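Local coordinates for protein Pgp2 (Campylobacter jejuni subsp. jejuni, PDB 6XJ6) that probably trims peptidoglycan peptides as an L,D-carboxypeptidase of the YkuD family, and directs the helical cell shape of its bacterium, at residues Asp71-Pro75 and Phe131-Ile137; Asp65-Glu69 and Lys111-Ile116. All blocks are in the same frame, centred on the assembly; numbering follows the deposited sequence.

Interaction 1 (Asp71-Pro75 and Phe131-Ile137)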
loop_
_atom_site.group_PDB
_atom_site.type_symbol
_atom_site.label_atom_id
_atom_site.label_comp_id
_atom_site.label_asym_id
_atom_site.label_seq_id
_atom_site.Cartn_x
_atom_site.Cartn_y
_atom_site.Cartn_z
ATOM N N ASP A 71 -5.698 -20.265 5.506
ATOM C CA ASP A 71 -6.558 -20.334 4.327
ATOM C C ASP A 71 -5.786 -20.511 3.025
ATOM O O ASP A 71 -6.412 -20.737 1.986
ATOM C CB ASP A 71 -7.541 -19.152 4.253
ATOM C CG ASP A 71 -6.866 -17.797 4.054
ATOM O OD1 ASP A 71 -5.677 -17.737 3.681
ATOM O OD2 ASP A 71 -7.567 -16.782 4.264
ATOM N N LEU A 72 -4.455 -20.438 3.059
ATOM C CA LEU A 72 -3.594 -20.741 1.919
ATOM C C LEU A 72 -3.689 -19.713 0.800
ATOM O O LEU A 72 -3.112 -19.922 -0.279
ATOM C CB LEU A 72 -3.867 -22.142 1.359
ATOM C CG LEU A 72 -3.793 -23.298 2.354
ATOM C CD1 LEU A 72 -4.040 -24.602 1.616
ATOM C CD2 LEU A 72 -2.450 -23.323 3.066
ATOM N N LYS A 73 -4.378 -18.603 1.018
ATOM C CA LYS A 73 -4.583 -17.632 -0.041
ATOM C C LYS A 73 -3.424 -16.653 -0.104
ATOM O O LYS A 73 -2.792 -16.333 0.906
ATOM C CB LYS A 73 -5.892 -16.876 0.182
ATOM C CG LYS A 73 -7.118 -17.758 0.019
ATOM C CD LYS A 73 -8.379 -17.089 0.517
ATOM C CE LYS A 73 -9.579 -18.014 0.343
ATOM N NZ LYS A 73 -10.817 -17.459 0.955
ATOM N N THR A 74 -3.148 -16.174 -1.325
ATOM C CA THR A 74 -2.222 -15.059 -1.487
ATOM C C THR A 74 -2.984 -13.744 -1.329
ATOM O O THR A 74 -4.014 -13.549 -1.990
ATOM C CB THR A 74 -1.557 -15.119 -2.854
ATOM O OG1 THR A 74 -0.678 -16.250 -2.899
ATOM C CG2 THR A 74 -0.746 -13.856 -3.138
ATOM N N PRO A 75 -2.528 -12.840 -0.466
ATOM C CA PRO A 75 -3.263 -11.585 -0.269
ATOM C C PRO A 75 -3.255 -10.681 -1.492
ATOM O O PRO A 75 -2.267 -10.576 -2.227
ATOM C CB PRO A 75 -2.559 -10.918 0.920
ATOM C CG PRO A 75 -1.303 -11.630 1.120
ATOM C CD PRO A 75 -1.345 -12.946 0.404
ATOM N N PHE A 131 -1.552 -24.994 -3.474
ATOM C CA PHE A 131 -1.833 -25.359 -2.090
ATOM C C PHE A 131 -0.590 -25.379 -1.208
ATOM O O PHE A 131 -0.715 -25.238 0.013
ATOM C CB PHE A 131 -2.512 -26.736 -2.035
ATOM C CG PHE A 131 -3.834 -26.785 -2.745
ATOM C CD1 PHE A 131 -4.992 -26.394 -2.099
ATOM C CD2 PHE A 131 -3.915 -27.205 -4.061
ATOM C CE1 PHE A 131 -6.208 -26.424 -2.750
ATOM C CE2 PHE A 131 -5.128 -27.234 -4.718
ATOM C CZ PHE A 131 -6.277 -26.843 -4.061
ATOM N N LYS A 132 0.601 -25.520 -1.790
ATOM C CA LYS A 132 1.808 -25.771 -1.009
ATOM C C LYS A 132 2.557 -24.504 -0.599
ATOM O O LYS A 132 3.347 -24.550 0.354
ATOM C CB LYS A 132 2.745 -26.695 -1.795
ATOM C CG LYS A 132 2.289 -28.144 -1.760
ATOM C CD LYS A 132 2.805 -28.955 -2.931
ATOM C CE LYS A 132 2.322 -30.402 -2.842
ATOM N NZ LYS A 132 0.851 -30.505 -2.582
ATOM N N THR A 133 2.324 -23.382 -1.264
ATOM C CA THR A 133 3.070 -22.176 -0.933
ATOM C C THR A 133 2.539 -21.474 0.306
ATOM O O THR A 133 3.185 -20.536 0.780
ATOM C CB THR A 133 3.064 -21.175 -2.100
ATOM O OG1 THR A 133 1.751 -20.624 -2.261
ATOM C CG2 THR A 133 3.512 -21.833 -3.397
ATOM N N ARG A 134 1.397 -21.904 0.843
ATOM C CA ARG A 134 0.763 -21.234 1.980
ATOM C C ARG A 134 0.615 -19.733 1.729
ATOM O O ARG A 134 0.771 -18.907 2.629
ATOM C CB ARG A 134 1.495 -21.533 3.289
ATOM C CG ARG A 134 1.531 -23.014 3.637
ATOM C CD ARG A 134 1.932 -23.234 5.085
ATOM N NE ARG A 134 3.175 -22.542 5.408
ATOM C CZ ARG A 134 3.596 -22.279 6.643
ATOM N NH1 ARG A 134 2.875 -22.646 7.697
ATOM N NH2 ARG A 134 4.747 -21.645 6.825
ATOM N N GLY A 135 0.307 -19.378 0.485
ATOM C CA GLY A 135 0.083 -18.001 0.106
ATOM C C GLY A 135 1.301 -17.278 -0.425
ATOM O O GLY A 135 1.174 -16.150 -0.920
ATOM N N CYS A 136 2.473 -17.886 -0.340
ATOM C CA CYS A 136 3.672 -17.284 -0.892
ATOM C C CYS A 136 3.647 -17.337 -2.417
ATOM O O CYS A 136 2.858 -18.056 -3.036
ATOM C CB CYS A 136 4.903 -18.021 -0.370
ATOM S SG CYS A 136 5.223 -17.747 1.373
ATOM N N ILE A 137 4.532 -16.549 -3.020
ATOM C CA ILE A 137 4.711 -16.491 -4.465
ATOM C C ILE A 137 6.064 -17.111 -4.769
ATOM O O ILE A 137 7.084 -16.669 -4.229
ATOM C CB ILE A 137 4.645 -15.045 -4.974
ATOM C CG1 ILE A 137 3.272 -14.456 -4.656
ATOM C CG2 ILE A 137 4.936 -14.992 -6.476
ATOM C CD1 ILE A 137 3.223 -12.946 -4.752
HETATM O O HOH W 1 -1.093 -21.718 -0.660
HETATM O O HOH W 2 -1.838 -17.829 3.003
#
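T74 OG1 has two partners: it donates to G135 O (2.7 Å) and accepts the backbone N-H of G61. The hydroxyl reaches G135 O from well above the carbonyl plane, 51° out of it. Its place follows from a chi1 of -69°, which sets OG1 anti to the carbonyl carbon and CG2 anti to the backbone N, where that methyl meets I137 CG1 at 4.3 Å. The carbonyl belongs to a type I' turn, T133 to C136, within the T-R-G-C segment that matches the S/T-x-G-C signature of L,D-transpeptidases and ends in C136, the predicted nucleophile. T133 OG1 donates to C136 O (2.9 Å) and takes a weak bond from G135 N, tying side chain to turn backbone. At G135, which has no side chain, K73 O comes to 3.4 Å from CA in a CA-H...O contact. Two waters link the two backbones: one donates to L72 O (2.7 Å) and accepts from G135 N (3.0 Å); the other donates to K73 O and, weakly, to R134 O. L72 lies against the turn, its CD1 at the edge of the F131 ring, near the ring plane (4.2 Å from CD1 of F131), and its CD2 beside CA and CG of R134. D71 shapes this loop as an Asx turn, OD1 accepting K73 N (3.1 Å) from above the carboxylate plane. C136 sends its CB away from 71-75, and its side chain lies next to that of H119, the predicted proton donor/acceptor. One direct hydroxyl bond and two water bridges, one of them weak, are consistent with the 71-75 loop holding the backbone beside the predicted nucleophile while its sulfur lies near H119.

Interaction 2 (Asp65-Glu69 and Lys111-Ile116)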
loop_
_atom_site.group_PDB
_atom_site.type_symbol
_atom_site.label_atom_id
_atom_site.label_comp_id
_atom_site.label_asym_id
_atom_site.label_seq_id
_atom_site.Cartn_x
_atom_site.Cartn_y
_atom_site.Cartn_z
ATOM N N ASP A 65 -9.659 -13.479 -1.557
ATOM C CA ASP A 65 -9.090 -12.547 -0.594
ATOM C C ASP A 65 -8.605 -13.307 0.642
ATOM O O ASP A 65 -9.364 -14.068 1.249
ATOM C CB ASP A 65 -10.207 -11.566 -0.214
ATOM C CG ASP A 65 -9.732 -10.392 0.625
ATOM O OD1 ASP A 65 -8.703 -9.769 0.286
ATOM O OD2 ASP A 65 -10.433 -10.072 1.614
ATOM N N LYS A 66 -7.336 -13.118 1.013
ATOM C CA LYS A 66 -6.832 -13.742 2.233
ATOM C C LYS A 66 -7.507 -13.132 3.453
ATOM O O LYS A 66 -7.712 -11.918 3.528
ATOM C CB LYS A 66 -5.314 -13.589 2.376
ATOM C CG LYS A 66 -4.778 -14.311 3.640
ATOM C CD LYS A 66 -3.255 -14.358 3.722
ATOM C CE LYS A 66 -2.782 -15.085 4.990
ATOM N NZ LYS A 66 -3.123 -16.538 5.002
ATOM N N LYS A 67 -7.829 -13.983 4.416
ATOM C CA LYS A 67 -8.519 -13.551 5.624
ATOM C C LYS A 67 -7.840 -14.031 6.894
ATOM O O LYS A 67 -7.811 -13.297 7.885
ATOM C CB LYS A 67 -9.964 -14.073 5.621
ATOM C CG LYS A 67 -10.763 -13.756 4.373
ATOM C CD LYS A 67 -11.289 -12.341 4.381
ATOM C CE LYS A 67 -12.324 -12.152 3.286
ATOM N NZ LYS A 67 -12.926 -10.792 3.294
ATOM N N ILE A 68 -7.297 -15.249 6.898
ATOM C CA ILE A 68 -6.861 -15.883 8.138
ATOM C C ILE A 68 -5.616 -16.716 7.898
ATOM O O ILE A 68 -5.351 -17.187 6.789
ATOM C CB ILE A 68 -7.955 -16.774 8.777
ATOM C CG1 ILE A 68 -8.433 -17.841 7.787
ATOM C CG2 ILE A 68 -9.107 -15.917 9.263
ATOM C CD1 ILE A 68 -9.269 -18.939 8.432
ATOM N N GLU A 69 -4.854 -16.906 8.970
ATOM C CA GLU A 69 -3.861 -17.966 9.014
ATOM C C GLU A 69 -4.517 -19.293 8.655
ATOM O O GLU A 69 -5.527 -19.686 9.251
ATOM C CB GLU A 69 -3.283 -18.036 10.430
ATOM C CG GLU A 69 -2.337 -19.204 10.684
ATOM C CD GLU A 69 -1.052 -19.100 9.897
ATOM O OE1 GLU A 69 -0.722 -17.987 9.447
ATOM O OE2 GLU A 69 -0.362 -20.128 9.740
ATOM N N LYS A 111 -8.100 -9.353 9.899
ATOM C CA LYS A 111 -7.413 -10.426 9.205
ATOM C C LYS A 111 -6.221 -10.909 10.019
ATOM O O LYS A 111 -5.636 -10.168 10.815
ATOM C CB LYS A 111 -6.914 -9.937 7.847
ATOM C CG LYS A 111 -8.011 -9.607 6.866
ATOM C CD LYS A 111 -7.411 -9.338 5.500
ATOM C CE LYS A 111 -8.460 -8.948 4.486
ATOM N NZ LYS A 111 -7.829 -8.669 3.175
ATOM N N THR A 112 -5.850 -12.167 9.796
ATOM C CA THR A 112 -4.721 -12.778 10.476
ATOM C C THR A 112 -3.856 -13.513 9.463
ATOM O O THR A 112 -4.168 -13.588 8.269
ATOM C CB THR A 112 -5.174 -13.743 11.580
ATOM O OG1 THR A 112 -5.962 -14.796 11.005
ATOM C CG2 THR A 112 -5.972 -13.010 12.647
ATOM N N GLY A 113 -2.765 -14.059 9.954
ATOM C CA GLY A 113 -1.802 -14.736 9.119
ATOM C C GLY A 113 -0.532 -13.922 8.971
ATOM O O GLY A 113 -0.320 -12.895 9.626
ATOM N N GLY A 114 0.309 -14.393 8.065
ATOM C CA GLY A 114 1.636 -13.842 7.907
ATOM C C GLY A 114 2.470 -14.785 7.070
ATOM O O GLY A 114 1.949 -15.707 6.444
ATOM N N GLY A 115 3.774 -14.536 7.072
ATOM C CA GLY A 115 4.678 -15.397 6.330
ATOM C C GLY A 115 4.391 -15.424 4.847
ATOM O O GLY A 115 4.548 -16.472 4.202
ATOM N N ILE A 116 3.980 -14.291 4.282
ATOM C CA ILE A 116 3.732 -14.173 2.854
ATOM C C ILE A 116 5.005 -13.624 2.229
ATOM O O ILE A 116 5.322 -12.435 2.363
ATOM C CB ILE A 116 2.520 -13.280 2.555
ATOM C CG1 ILE A 116 1.261 -13.832 3.233
ATOM C CG2 ILE A 116 2.325 -13.139 1.056
ATOM C CD1 ILE A 116 0.888 -15.258 2.837
HETATM O O HOH W 3 -0.941 -17.144 6.936
#
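K111 leaves its backbone with CG anti to the carbonyl carbon (chi1 -67°) and stays extended to its tip, while D65 sets CG anti to its backbone N; the two side chains then cross at about a right angle, and NZ of K111 meets OD1 of D65 at 3.2 Å. This is the centre of a three-residue salt-bridge network that joins two loops of the YkuD catalytic domain. K111 approaches OD1 on the syn side, somewhat out of the carboxylate plane, and makes a weaker bond to OD2; K67 NZ takes the anti lone pair of OD2 (3.1 Å). The carboxylate between them should offset the like charges of the two ammonium groups. On its way the K111 chain runs alongside K66 O, 3.2 Å from CE, and its ammonium has a long, weak ion pair with D106.

Farther along, T112 joins the loops twice. Its backbone N donates to K67 O (3.0 Å), and its OG1 accepts E69 N (3.1 Å). The same oxygen comes close to CA and CB of I68. T112 O is used by Y101 OH, whose side chain also packs against K66 and K111.

The buried K66 side chain passes T112 O and I116 CD1 with its CE and bends only at the last torsion (chi4 66°). That turn brings NZ to I68 O at 2.9 Å, above the carbonyl plane, and into a salt bridge with D71. The same NZ donates to a water (3.0 Å) that also contacts OE1 of E69 and accepts from G114 N. Next to that water, OE1 of E69 lies 3.4 Å from CA of G113.

How the interactions relate
From the N terminus the segments follow as 65-69, 71-75, 111-116 and 131-137, so the contacts alternate and cross without nesting. Interaction 2 closes a loop with 41 residues between its segments, including helix 104-108; interaction 1 spans 55 and takes in strand 117-119. The first two segments both belong to the connection between strands 48-56 and 77-80, outermost strands of the five-stranded sheet. Their partners flank strand 117-119, the central strand of the small three-stranded sheet. The contacts themselves touch, with K73 CD packed on D65 O and C136 SG lying 3.2 Å from G115 O, so the one connection meets both the loop leading into strand 117-119 and the segment carrying the predicted nucleophile.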